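Transcription initiation factor IIB,Transcription initiation factor IIB (Methanocaldococcus vulcanius, PDB 5O9I) carries a mini-intein of the HINT fold, which probably excises itself from the transcription factor precursor and joins the flanking segments by protein splicing. Local coordinates at residues A[28-33]-A[169-174]; A[53-58]-A[175-180]; A[61-66]-A[151-156]; A[81-86]-A[160-165]; A[119-124]-A[188-193]. All coordinates share one frame; numbering follows the deposited sequence.

Contact 1 (A[28-33]-A[169-174])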
# COMPACT_ATOMS: atom_id res chain seq x y z
N LEU A 28 6.41 -11.32 3.84
CA LEU A 28 6.09 -11.86 2.52
C LEU A 28 7.26 -11.65 1.53
O LEU A 28 7.64 -12.58 0.82
CB LEU A 28 4.86 -11.25 1.96
CG LEU A 28 4.49 -11.76 0.56
CD1 LEU A 28 4.11 -13.24 0.49
CD2 LEU A 28 3.37 -10.93 -0.03
N ILE A 29 7.83 -10.45 1.53
CA ILE A 29 8.75 -10.02 0.49
C ILE A 29 10.15 -10.50 0.72
O ILE A 29 10.79 -10.95 -0.23
CB ILE A 29 8.71 -8.49 0.30
CG1 ILE A 29 7.47 -8.15 -0.54
CG2 ILE A 29 9.99 -8.01 -0.39
CD1 ILE A 29 7.18 -6.67 -0.63
N ASP A 30 10.65 -10.37 1.95
CA ASP A 30 11.91 -11.02 2.38
C ASP A 30 11.89 -12.46 1.90
O ASP A 30 12.68 -12.86 1.08
CB ASP A 30 12.08 -10.93 3.88
CG ASP A 30 12.35 -9.50 4.35
OD1 ASP A 30 12.30 -8.62 3.49
OD2 ASP A 30 12.63 -9.22 5.54
N GLU A 31 10.90 -13.21 2.34
CA GLU A 31 10.74 -14.62 1.95
C GLU A 31 10.80 -14.82 0.43
O GLU A 31 11.60 -15.57 -0.05
CB GLU A 31 9.41 -15.18 2.50
CG GLU A 31 9.36 -16.70 2.54
CD GLU A 31 8.13 -17.34 1.88
OE1 GLU A 31 7.07 -16.68 1.64
OE2 GLU A 31 8.27 -18.55 1.58
N ILE A 32 10.00 -14.13 -0.32
CA ILE A 32 9.98 -14.24 -1.79
C ILE A 32 11.32 -13.99 -2.44
O ILE A 32 11.74 -14.77 -3.30
CB ILE A 32 9.01 -13.21 -2.39
CG1 ILE A 32 7.58 -13.65 -2.12
CG2 ILE A 32 9.21 -13.06 -3.89
CD1 ILE A 32 6.61 -12.51 -2.21
N ILE A 33 11.96 -12.88 -2.05
CA ILE A 33 13.32 -12.52 -2.47
C ILE A 33 14.28 -13.64 -2.07
O ILE A 33 15.06 -14.13 -2.91
CB ILE A 33 13.80 -11.18 -1.84
CG1 ILE A 33 13.13 -9.98 -2.52
CG2 ILE A 33 15.35 -11.01 -1.82
CD1 ILE A 33 13.39 -8.63 -1.90
N ASN A 169 12.23 -3.27 11.10
CA ASN A 169 13.19 -3.77 10.13
C ASN A 169 13.49 -2.64 9.17
O ASN A 169 12.82 -2.56 8.16
CB ASN A 169 12.73 -5.09 9.43
CG ASN A 169 13.61 -5.48 8.22
OD1 ASN A 169 14.97 -5.19 8.30
ND2 ASN A 169 12.89 -5.97 7.06
N GLY A 170 14.44 -1.76 9.50
CA GLY A 170 14.85 -0.66 8.59
C GLY A 170 14.85 -0.93 7.09
O GLY A 170 15.85 -0.95 6.44
N TYR A 171 13.67 -1.19 6.54
CA TYR A 171 13.48 -1.58 5.16
C TYR A 171 12.07 -1.18 4.87
O TYR A 171 11.18 -1.43 5.69
CB TYR A 171 13.56 -3.11 4.95
CG TYR A 171 14.80 -3.69 4.30
CD1 TYR A 171 14.84 -5.03 3.96
CD2 TYR A 171 15.93 -2.92 3.98
CE1 TYR A 171 15.96 -5.59 3.36
CE2 TYR A 171 17.05 -3.48 3.37
CZ TYR A 171 17.05 -4.83 3.03
OH TYR A 171 18.19 -5.38 2.46
N ALA A 172 11.87 -0.56 3.72
CA ALA A 172 10.56 -0.26 3.18
C ALA A 172 10.35 -1.19 2.01
O ALA A 172 11.28 -1.67 1.44
CB ALA A 172 10.47 1.19 2.74
N TYR A 173 9.10 -1.45 1.68
CA TYR A 173 8.69 -2.50 0.77
C TYR A 173 7.75 -1.95 -0.31
O TYR A 173 7.14 -0.92 -0.12
CB TYR A 173 8.01 -3.59 1.58
CG TYR A 173 9.02 -4.33 2.40
CD1 TYR A 173 9.77 -5.36 1.85
CD2 TYR A 173 9.31 -3.97 3.73
CE1 TYR A 173 10.75 -6.05 2.59
CE2 TYR A 173 10.29 -4.63 4.47
CZ TYR A 173 11.00 -5.69 3.89
OH TYR A 173 11.97 -6.37 4.60
N ASP A 174 7.66 -2.62 -1.46
CA ASP A 174 6.62 -2.31 -2.42
C ASP A 174 6.24 -3.44 -3.33
O ASP A 174 6.92 -4.47 -3.34
CB ASP A 174 6.95 -1.07 -3.27
CG ASP A 174 5.74 -0.11 -3.34
OD1 ASP A 174 4.70 -0.45 -3.97
OD2 ASP A 174 5.79 0.91 -2.60
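Tyr173 and Asp30 supply the polar link between helix 25-34 and strand 171-176. The phenol OH of Tyr173 donates to OD1 of Asp30 at 2.5 Å, meeting the carboxylate on its syn side and 20° out of its plane. The two side chains cross at about a right angle. OD1 has a second partner, Arg74, in a salt bridge, so the carboxylate sits between a phenol and a positive charge that would probably favour its ionised form. The other oxygen, Asp30 OD2, faces ND2 of Asn169 tip to tip at 3.6 Å. The apolar part belongs to Ile29. Its CG2, anti to the backbone N, lies at the edge of the Tyr173 ring, 3.5 Å from Tyr173 CD1, while Ile29 CD1 reaches on to Asp174 O at 3.5 Å. A phenylalanine in place of Tyr173 would keep the ring against Ile29 but would probably leave Asp30 OD1 without its phenol donor, with Arg74 remaining. Helix and strand axes stand 81° apart at a closest approach of 9.8 Å. The arrangement is that of a short helix laid across an antiparallel sheet, here strand 171-176 between strands 6-7 and 71-76 of the HINT fold.

Contact 2 (A[53-58]-A[175-180])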
# COMPACT_ATOMS: atom_id res chain seq x y z
N VAL A 53 0.66 -15.01 -6.78
CA VAL A 53 0.37 -14.11 -5.68
C VAL A 53 -0.47 -12.93 -6.16
O VAL A 53 -0.15 -12.29 -7.14
CB VAL A 53 1.67 -13.60 -5.03
CG1 VAL A 53 1.39 -12.41 -4.09
CG2 VAL A 53 2.35 -14.73 -4.27
N GLU A 54 -1.53 -12.63 -5.44
CA GLU A 54 -2.40 -11.54 -5.81
C GLU A 54 -2.77 -10.71 -4.64
O GLU A 54 -2.78 -11.19 -3.52
CB GLU A 54 -3.69 -12.06 -6.39
CG GLU A 54 -3.49 -12.86 -7.65
CD GLU A 54 -4.79 -13.41 -8.14
OE1 GLU A 54 -5.22 -14.44 -7.58
OE2 GLU A 54 -5.38 -12.81 -9.06
N VAL A 55 -3.16 -9.48 -4.94
CA VAL A 55 -3.44 -8.49 -3.95
C VAL A 55 -4.74 -7.79 -4.31
O VAL A 55 -5.15 -7.81 -5.45
CB VAL A 55 -2.19 -7.60 -3.90
CG1 VAL A 55 -2.37 -6.22 -4.46
CG2 VAL A 55 -1.59 -7.62 -2.51
N ILE A 56 -5.37 -7.18 -3.34
CA ILE A 56 -6.59 -6.42 -3.59
C ILE A 56 -6.29 -4.99 -4.08
O ILE A 56 -5.55 -4.23 -3.43
CB ILE A 56 -7.47 -6.36 -2.30
CG1 ILE A 56 -7.83 -7.77 -1.84
CG2 ILE A 56 -8.78 -5.68 -2.56
CD1 ILE A 56 -8.03 -7.81 -0.34
N ALA A 57 -6.89 -4.67 -5.24
CA ALA A 57 -6.72 -3.38 -5.92
C ALA A 57 -8.03 -2.96 -6.44
O ALA A 57 -8.87 -3.78 -6.73
CB ALA A 57 -5.79 -3.52 -7.06
N PHE A 58 -8.24 -1.66 -6.57
CA PHE A 58 -9.47 -1.19 -7.14
C PHE A 58 -9.37 -1.06 -8.63
O PHE A 58 -8.32 -0.71 -9.14
CB PHE A 58 -9.90 0.09 -6.51
CG PHE A 58 -9.10 1.31 -6.94
CD1 PHE A 58 -9.39 1.97 -8.17
CD2 PHE A 58 -8.20 1.87 -6.10
CE1 PHE A 58 -8.69 3.10 -8.55
CE2 PHE A 58 -7.57 3.04 -6.43
CZ PHE A 58 -7.79 3.62 -7.69
N LEU A 175 5.11 -3.26 -4.03
CA LEU A 175 4.56 -4.21 -4.98
C LEU A 175 4.29 -3.49 -6.29
O LEU A 175 3.86 -2.34 -6.30
CB LEU A 175 3.21 -4.74 -4.49
CG LEU A 175 3.07 -5.34 -3.08
CD1 LEU A 175 1.61 -5.54 -2.73
CD2 LEU A 175 3.78 -6.67 -2.96
N THR A 176 4.43 -4.22 -7.38
CA THR A 176 3.96 -3.78 -8.66
C THR A 176 2.73 -4.61 -8.98
O THR A 176 2.78 -5.85 -8.93
CB THR A 176 5.07 -3.99 -9.69
OG1 THR A 176 6.18 -3.17 -9.31
CG2 THR A 176 4.63 -3.60 -11.08
N VAL A 177 1.66 -3.91 -9.36
CA VAL A 177 0.38 -4.54 -9.66
C VAL A 177 -0.04 -4.07 -11.07
O VAL A 177 -0.53 -2.97 -11.27
CB VAL A 177 -0.68 -4.16 -8.62
CG1 VAL A 177 -1.95 -4.95 -8.85
CG2 VAL A 177 -0.21 -4.44 -7.20
N PRO A 178 0.17 -4.92 -12.07
CA PRO A 178 -0.26 -4.57 -13.40
C PRO A 178 -1.74 -4.27 -13.53
O PRO A 178 -2.53 -4.81 -12.78
CB PRO A 178 0.06 -5.83 -14.22
CG PRO A 178 0.90 -6.71 -13.38
CD PRO A 178 1.12 -6.02 -12.08
N ASN A 179 -2.09 -3.43 -14.50
CA ASN A 179 -3.51 -3.13 -14.81
C ASN A 179 -4.25 -2.42 -13.70
O ASN A 179 -5.43 -2.46 -13.70
CB ASN A 179 -4.32 -4.42 -15.19
CG ASN A 179 -3.72 -5.19 -16.38
OD1 ASN A 179 -3.53 -4.61 -17.45
ND2 ASN A 179 -3.50 -6.51 -16.23
N ALA A 180 -3.58 -1.75 -12.78
CA ALA A 180 -4.25 -1.17 -11.61
C ALA A 180 -3.39 -0.14 -10.94
O ALA A 180 -3.89 0.90 -10.51
CB ALA A 180 -4.60 -2.26 -10.64
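In the interior of the HINT fold, Val55, Ala57 and their partners Leu175, Val177 and Ala180 join two antiparallel sheets, strand 53-58 in one and the end of strand 171-176, with the turn after it, in the other. No hydrogen bond crosses; the contact is made by methyl groups. Val55 meets two partners with its two branches: CG2 reaches tip to tip toward Leu175, 3.8 Å from CD1, and CG1 lies 3.9 Å from CG2 of Val177, the valines crossing at about a right angle. At Val177, CG2 is anti to the carbonyl carbon, which puts it against Val55, and CG1 lies 4.5 Å from CB of Ala57. Farther along, Ala57 CB and Ala180 CB are 4.0 Å apart; with so little side chain on either residue, the backbones come closer here, CA to CA 6.6 Å, than at Val55 and Val177. Phe183 also touches both Val55 and Leu175. This is methyl-to-methyl packing between separate sheets, part of the hydrophobic core of a HINT domain.

Contact 3 (A[61-66]-A[151-156])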
# COMPACT_ATOMS: atom_id res chain seq x y z
N ASN A 61 -14.14 1.02 -12.10
CA ASN A 61 -15.34 1.34 -11.30
C ASN A 61 -15.16 1.58 -9.81
O ASN A 61 -16.14 1.79 -9.10
CB ASN A 61 -16.35 0.23 -11.47
CG ASN A 61 -16.82 0.15 -12.88
OD1 ASN A 61 -17.12 1.17 -13.48
ND2 ASN A 61 -16.91 -1.04 -13.40
N TYR A 62 -13.91 1.64 -9.34
CA TYR A 62 -13.61 1.87 -7.94
C TYR A 62 -14.05 0.71 -7.03
O TYR A 62 -14.31 0.94 -5.85
CB TYR A 62 -14.19 3.21 -7.44
CG TYR A 62 -13.63 4.50 -7.97
CD1 TYR A 62 -12.43 4.55 -8.73
CD2 TYR A 62 -14.30 5.70 -7.70
CE1 TYR A 62 -11.95 5.78 -9.21
CE2 TYR A 62 -13.83 6.93 -8.18
CZ TYR A 62 -12.68 6.95 -8.95
OH TYR A 62 -12.23 8.16 -9.37
N LYS A 63 -14.05 -0.50 -7.58
CA LYS A 63 -14.39 -1.70 -6.86
C LYS A 63 -13.17 -2.58 -6.71
O LYS A 63 -12.40 -2.73 -7.63
CB LYS A 63 -15.42 -2.47 -7.64
CG LYS A 63 -16.72 -1.73 -7.90
CD LYS A 63 -17.57 -1.51 -6.65
CE LYS A 63 -17.83 -2.84 -5.91
NZ LYS A 63 -18.68 -2.65 -4.70
N PHE A 64 -13.04 -3.22 -5.55
CA PHE A 64 -11.98 -4.11 -5.25
C PHE A 64 -12.10 -5.46 -5.93
O PHE A 64 -13.21 -5.96 -6.25
CB PHE A 64 -11.84 -4.32 -3.75
CG PHE A 64 -11.42 -3.09 -3.00
CD1 PHE A 64 -10.41 -2.29 -3.45
CD2 PHE A 64 -12.04 -2.77 -1.83
CE1 PHE A 64 -10.04 -1.15 -2.78
CE2 PHE A 64 -11.67 -1.63 -1.10
CZ PHE A 64 -10.67 -0.81 -1.59
N LYS A 65 -10.92 -5.94 -6.31
CA LYS A 65 -10.75 -7.31 -6.81
C LYS A 65 -9.29 -7.76 -6.68
O LYS A 65 -8.35 -6.95 -6.58
CB LYS A 65 -11.31 -7.48 -8.22
CG LYS A 65 -10.46 -7.03 -9.39
CD LYS A 65 -11.12 -7.61 -10.67
CE LYS A 65 -10.39 -7.28 -11.97
NZ LYS A 65 -10.70 -5.95 -12.64
N PHE A 66 -9.13 -9.06 -6.57
CA PHE A 66 -7.79 -9.64 -6.39
C PHE A 66 -7.13 -9.56 -7.73
O PHE A 66 -7.77 -9.83 -8.72
CB PHE A 66 -7.85 -11.08 -5.89
CG PHE A 66 -7.90 -11.18 -4.40
CD1 PHE A 66 -6.75 -11.10 -3.69
CD2 PHE A 66 -9.12 -11.30 -3.69
CE1 PHE A 66 -6.76 -11.14 -2.31
CE2 PHE A 66 -9.13 -11.38 -2.32
CZ PHE A 66 -7.95 -11.31 -1.64
N ASN A 151 -20.90 4.40 -5.06
CA ASN A 151 -20.92 2.99 -5.40
C ASN A 151 -19.59 2.28 -5.20
O ASN A 151 -19.47 1.13 -5.49
CB ASN A 151 -21.28 2.81 -6.88
CG ASN A 151 -22.67 3.21 -7.19
OD1 ASN A 151 -23.28 4.04 -6.50
ND2 ASN A 151 -23.22 2.61 -8.25
N SER A 152 -18.58 3.02 -4.75
CA SER A 152 -17.24 2.52 -4.67
C SER A 152 -17.11 1.63 -3.44
O SER A 152 -17.98 1.72 -2.58
CB SER A 152 -16.29 3.73 -4.55
OG SER A 152 -16.36 4.34 -3.28
N ASP A 153 -16.03 0.86 -3.33
CA ASP A 153 -15.74 0.20 -2.08
C ASP A 153 -14.89 1.07 -1.18
O ASP A 153 -14.17 0.59 -0.35
CB ASP A 153 -15.04 -1.17 -2.28
CG ASP A 153 -15.88 -2.19 -3.04
OD1 ASP A 153 -17.09 -2.15 -2.97
OD2 ASP A 153 -15.35 -3.10 -3.70
N PHE A 154 -14.90 2.38 -1.34
CA PHE A 154 -14.14 3.28 -0.47
C PHE A 154 -14.93 3.90 0.69
O PHE A 154 -16.15 4.03 0.66
CB PHE A 154 -13.64 4.47 -1.30
CG PHE A 154 -12.84 4.10 -2.50
CD1 PHE A 154 -11.87 3.07 -2.46
CD2 PHE A 154 -13.01 4.82 -3.67
CE1 PHE A 154 -11.13 2.74 -3.58
CE2 PHE A 154 -12.28 4.51 -4.80
CZ PHE A 154 -11.33 3.48 -4.76
N ILE A 155 -14.17 4.34 1.68
CA ILE A 155 -14.59 5.32 2.59
C ILE A 155 -13.55 6.45 2.55
O ILE A 155 -12.36 6.21 2.19
CB ILE A 155 -14.73 4.78 4.02
CG1 ILE A 155 -13.44 4.13 4.49
CG2 ILE A 155 -15.89 3.80 4.05
CD1 ILE A 155 -13.52 3.77 5.95
N PHE A 156 -13.98 7.68 2.94
CA PHE A 156 -13.19 8.86 2.89
C PHE A 156 -13.10 9.40 4.31
O PHE A 156 -14.11 9.72 4.91
CB PHE A 156 -13.86 9.84 1.93
CG PHE A 156 -14.22 9.22 0.63
CD1 PHE A 156 -13.24 8.96 -0.31
CD2 PHE A 156 -15.49 8.78 0.40
CE1 PHE A 156 -13.52 8.28 -1.48
CE2 PHE A 156 -15.81 8.09 -0.76
CZ PHE A 156 -14.80 7.83 -1.73
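Asp153 holds Lys63 and Phe64 with its two carboxylate oxygens. OD1 forms a salt bridge with NZ of Lys63, modelled so short that its length is doubtful; the lysine, bent at chi2 and chi3, crosses the aspartate at about a right angle. Asp153 OD2 accepts from the backbone N of Phe64 at 3.0 Å, on its anti side and 28° out of the carboxylate plane. Asp153 N donates to Tyr62 O over 3.1 Å, nearly straight at 166°. Ser152 OG accepts from Phe154 N at 3.1 Å, an ST turn, and bonds to Leu149 O. Outward lie the rings: CE2 of Phe154 is 3.4 Å from Tyr62 CG, and the Phe154 edge points toward the Phe64 face, centroids 6.0 Å apart. CD2 of Phe64 lies 3.4 Å from Asp153 CB. An alanine at Phe64 would keep the backbone bond but would probably open a gap beside Asp153 CB and leave Phe154 without its aromatic face. The three rings form an aromatic cluster between strands 64-68 and 154-162.

Contact 4 (A[81-86]-A[160-165])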
# COMPACT_ATOMS: atom_id res chain seq x y z
N PHE A 81 6.69 7.84 7.83
CA PHE A 81 5.57 8.62 8.38
C PHE A 81 4.48 7.67 8.87
O PHE A 81 4.17 6.69 8.22
CB PHE A 81 4.95 9.57 7.36
CG PHE A 81 5.90 10.61 6.77
CD1 PHE A 81 7.21 10.79 7.23
CD2 PHE A 81 5.47 11.42 5.72
CE1 PHE A 81 8.04 11.74 6.64
CE2 PHE A 81 6.28 12.39 5.16
CZ PHE A 81 7.57 12.54 5.60
N GLU A 82 3.92 7.95 10.04
CA GLU A 82 2.70 7.30 10.46
C GLU A 82 1.55 8.25 10.18
O GLU A 82 1.62 9.41 10.52
CB GLU A 82 2.74 6.95 11.93
CG GLU A 82 1.60 6.04 12.34
CD GLU A 82 1.66 5.60 13.77
OE1 GLU A 82 1.91 6.46 14.65
OE2 GLU A 82 1.44 4.39 14.00
N ILE A 83 0.49 7.75 9.55
CA ILE A 83 -0.70 8.55 9.31
C ILE A 83 -1.81 7.96 10.14
O ILE A 83 -2.04 6.74 10.07
CB ILE A 83 -1.12 8.54 7.87
CG1 ILE A 83 0.10 8.86 7.01
CG2 ILE A 83 -2.25 9.57 7.66
CD1 ILE A 83 -0.19 9.03 5.52
N VAL A 84 -2.49 8.83 10.90
CA VAL A 84 -3.68 8.49 11.64
C VAL A 84 -4.88 9.22 11.07
O VAL A 84 -4.79 10.45 10.78
CB VAL A 84 -3.55 8.90 13.12
CG1 VAL A 84 -4.64 8.21 13.93
CG2 VAL A 84 -2.16 8.54 13.63
N VAL A 85 -6.00 8.49 10.92
CA VAL A 85 -7.27 9.09 10.50
C VAL A 85 -8.39 8.86 11.50
O VAL A 85 -8.30 7.98 12.39
CB VAL A 85 -7.75 8.60 9.09
CG1 VAL A 85 -6.82 9.12 7.98
CG2 VAL A 85 -7.91 7.08 9.02
N GLU A 86 -9.44 9.69 11.34
CA GLU A 86 -10.77 9.47 11.97
C GLU A 86 -11.03 7.99 12.23
O GLU A 86 -11.12 7.23 11.31
CB GLU A 86 -11.86 10.05 11.05
CG GLU A 86 -13.14 10.57 11.71
CD GLU A 86 -13.73 11.76 10.97
OE1 GLU A 86 -13.86 11.64 9.73
OE2 GLU A 86 -14.05 12.80 11.61
N LYS A 160 -6.07 12.73 11.21
CA LYS A 160 -6.11 13.17 12.60
C LYS A 160 -4.76 13.80 12.90
O LYS A 160 -4.68 14.99 13.21
CB LYS A 160 -6.39 11.97 13.51
CG LYS A 160 -6.78 12.35 14.93
CD LYS A 160 -8.22 11.99 15.29
CE LYS A 160 -8.35 10.50 15.63
NZ LYS A 160 -9.75 10.04 15.89
N LYS A 161 -3.69 13.02 12.76
CA LYS A 161 -2.33 13.58 12.77
C LYS A 161 -1.35 12.67 12.06
O LYS A 161 -1.66 11.51 11.79
CB LYS A 161 -1.85 13.91 14.19
CG LYS A 161 -1.90 12.75 15.17
CD LYS A 161 -0.71 12.72 16.12
CE LYS A 161 -0.92 11.69 17.23
NZ LYS A 161 -1.50 10.39 16.78
N ILE A 162 -0.17 13.21 11.77
CA ILE A 162 0.86 12.55 10.97
C ILE A 162 2.22 12.63 11.64
O ILE A 162 2.90 13.60 11.47
CB ILE A 162 0.89 13.05 9.50
CG1 ILE A 162 1.06 14.56 9.35
CG2 ILE A 162 -0.43 12.62 8.87
CD1 ILE A 162 0.96 15.05 7.92
N ASN A 163 2.61 11.59 12.38
CA ASN A 163 3.79 11.60 13.23
C ASN A 163 4.92 10.67 12.72
O ASN A 163 4.94 9.46 12.97
CB ASN A 163 3.33 11.20 14.65
CG ASN A 163 4.13 11.88 15.77
OD1 ASN A 163 3.56 12.14 16.84
ND2 ASN A 163 5.43 12.17 15.54
N LYS A 164 5.88 11.30 12.04
CA LYS A 164 7.08 10.60 11.52
C LYS A 164 7.82 9.80 12.60
O LYS A 164 7.69 10.10 13.77
CB LYS A 164 8.02 11.57 10.76
CG LYS A 164 8.78 12.60 11.58
CD LYS A 164 7.88 13.68 12.16
CE LYS A 164 8.68 14.82 12.80
NZ LYS A 164 9.19 14.42 14.15
N VAL A 165 8.55 8.77 12.18
CA VAL A 165 8.99 7.70 13.08
C VAL A 165 10.07 6.87 12.40
O VAL A 165 10.45 7.17 11.27
CB VAL A 165 7.78 6.80 13.49
CG1 VAL A 165 7.44 5.81 12.38
CG2 VAL A 165 8.00 6.09 14.83
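Val84 faces both Lys160 and Lys161 of the neighbouring strand, which runs antiparallel at an axis angle of 177°. From CB outward, each valine atom has a partner: CB lies 3.5 Å from Lys161 O, CG1 lies 4.2 Å from Lys160 CB, and CG2 lies 3.5 Å from Lys161 O and 3.7 Å from Lys161 NZ. CG2 is anti to the carbonyl carbon, which places it beside the lysine chain; that chain lies alongside the valine and points the same way, bending at chi2 and chi4. Val84 is also gripped through its backbone. Its N donates to Lys161 O at 2.9 Å, and its O accepts a short bond from Lys160 N at 2.6 Å and a weak, bent one from Lys161 N. On the other face of the sheet, Ile83 and Ile162 lie side by side with their CG2 methyls 3.8 Å apart. Toward the far end the pairing slackens to weak bonds between Glu82 and Asn163, and CD1 of Phe81 rests 3.7 Å from CB of Lys164. On its other edge strand 81-85 pairs with strand 89-93. Lys160 and Lys161, both opposite Val84, form a classic beta bulge in this antiparallel pairing.

Contact 5 (A[119-124]-A[188-193])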
# COMPACT_ATOMS: atom_id res chain seq x y z
N ASP A 119 -7.15 16.71 5.54
CA ASP A 119 -7.43 16.24 4.21
C ASP A 119 -8.04 14.84 4.28
O ASP A 119 -7.88 14.09 5.28
CB ASP A 119 -6.23 16.27 3.24
CG ASP A 119 -6.43 17.31 2.05
OD1 ASP A 119 -6.47 18.52 2.34
OD2 ASP A 119 -6.56 16.91 0.86
N ILE A 120 -8.74 14.56 3.19
CA ILE A 120 -9.54 13.41 3.05
C ILE A 120 -8.69 12.37 2.35
O ILE A 120 -8.11 12.65 1.30
CB ILE A 120 -10.82 13.77 2.28
CG1 ILE A 120 -11.89 14.21 3.30
CG2 ILE A 120 -11.33 12.61 1.41
CD1 ILE A 120 -12.91 15.19 2.77
N LEU A 121 -8.60 11.19 2.97
CA LEU A 121 -7.92 10.04 2.40
C LEU A 121 -8.88 8.96 2.09
O LEU A 121 -9.92 8.86 2.69
CB LEU A 121 -6.88 9.51 3.37
CG LEU A 121 -5.64 10.38 3.51
CD1 LEU A 121 -4.57 9.56 4.24
CD2 LEU A 121 -5.12 10.88 2.18
N VAL A 122 -8.50 8.15 1.11
CA VAL A 122 -9.32 7.02 0.64
C VAL A 122 -8.84 5.75 1.36
O VAL A 122 -7.63 5.47 1.42
CB VAL A 122 -9.18 6.83 -0.88
CG1 VAL A 122 -10.23 5.87 -1.34
CG2 VAL A 122 -9.43 8.11 -1.63
N LEU A 123 -9.79 5.02 1.94
CA LEU A 123 -9.53 3.67 2.49
C LEU A 123 -10.66 2.74 2.07
O LEU A 123 -11.70 3.22 1.55
CB LEU A 123 -9.43 3.66 4.03
CG LEU A 123 -8.36 4.48 4.72
CD1 LEU A 123 -8.71 5.96 4.87
CD2 LEU A 123 -8.07 3.86 6.11
N ALA A 124 -10.42 1.46 2.33
CA ALA A 124 -11.33 0.34 2.06
C ALA A 124 -12.57 0.34 2.99
O ALA A 124 -12.49 0.70 4.15
CB ALA A 124 -10.55 -0.96 2.23
N GLY A 188 -6.51 -0.70 8.50
CA GLY A 188 -7.63 -0.06 7.87
C GLY A 188 -7.74 -0.14 6.33
O GLY A 188 -8.68 0.46 5.74
N GLY A 189 -6.85 -0.82 5.63
CA GLY A 189 -6.99 -0.94 4.20
C GLY A 189 -6.81 0.38 3.49
O GLY A 189 -7.57 0.77 2.64
N PHE A 190 -5.79 1.08 3.86
CA PHE A 190 -5.43 2.29 3.20
C PHE A 190 -5.04 1.97 1.77
O PHE A 190 -4.23 1.05 1.55
CB PHE A 190 -4.20 2.85 3.87
CG PHE A 190 -4.48 3.64 5.11
CD1 PHE A 190 -4.48 3.04 6.35
CD2 PHE A 190 -4.59 5.03 5.05
CE1 PHE A 190 -4.68 3.80 7.51
CE2 PHE A 190 -4.78 5.80 6.20
CZ PHE A 190 -4.83 5.18 7.43
N VAL A 191 -5.57 2.74 0.82
CA VAL A 191 -5.23 2.53 -0.61
C VAL A 191 -3.91 3.23 -1.00
O VAL A 191 -3.79 4.46 -0.84
CB VAL A 191 -6.29 3.10 -1.54
CG1 VAL A 191 -6.00 2.71 -2.97
CG2 VAL A 191 -7.68 2.63 -1.10
N LEU A 192 -2.96 2.48 -1.55
CA LEU A 192 -1.66 3.01 -1.92
C LEU A 192 -1.55 3.07 -3.42
O LEU A 192 -2.09 2.19 -4.07
CB LEU A 192 -0.59 2.06 -1.43
CG LEU A 192 -0.10 2.18 0.04
CD1 LEU A 192 -1.09 2.88 0.96
CD2 LEU A 192 0.15 0.83 0.64
N HIS A 193 -0.88 4.09 -3.95
CA HIS A 193 -0.65 4.28 -5.42
C HIS A 193 0.78 4.02 -5.84
O HIS A 193 1.72 4.50 -5.19
CB HIS A 193 -0.98 5.71 -5.83
CG HIS A 193 -0.83 5.98 -7.30
ND1 HIS A 193 -1.55 5.30 -8.27
CD2 HIS A 193 -0.04 6.85 -7.97
CE1 HIS A 193 -1.20 5.74 -9.47
NE2 HIS A 193 -0.30 6.69 -9.31
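Leu123 and Phe190 form the apolar centre. CD2 of the leucine sits over the middle of the phenylalanine ring, 3.5 Å from its centroid and only 4° off the ring normal, a CH-pi contact in which all six ring carbons are nearly equally distant. The same CD2 of Leu123 is 3.5 Å from Gly188 O. The side chains of Leu123 and Phe190 lie side by side and point the same way, the CG of each anti to its own carbonyl carbon. The edge of the same ring is met by Leu121, whose CD1 is 4.2 Å from Phe190 CE2, so one leucine takes a face and another the edge. A second apolar pair flanks this one: CG1 of Val122 lies 4.1 Å from CG2 of Val191, with Phe100 touching both valines. Here strand 120-124, an outermost strand of its sheet, meets strand 190-193, which in this HINT domain leads toward the C-terminal splice junction; their axes are 110° apart, and a single backbone bridge, at Leu123 and Phe190, joins them. Around that bridge, Ala124 N donates to Gly189 O at 2.9 Å, the donor tilted 34° from the carbonyl plane, and Val191 N makes a weak bond to Val122 O. At Gly189 the positive phi suits glycine, and a CB would run into that of Ala124.

Contacts 2 and 5 are the buried, chiefly apolar ones, whereas contacts 1, 3 and 4 are only partly buried: contact 1 adds a phenol-carboxylate bond, contact 3 a salt bridge and backbone bonds, and contact 4 is itself a backbone-bonded strand pairing within one sheet. Strand 171-176 is shared by contacts 1 and 2, which meet where Ile29 packs on Leu175; strand 154-162 is shared by contacts 3 and 4. Contact 3 touches contact 2 through Phe58 and Phe154 and contact 5 through Phe154 and Val122, so its aromatic cluster links the core pair. Contact 4 reaches contact 5 through Val85 and Phe190. Contacts 1 and 3 lie on opposite sides of the chain's centre.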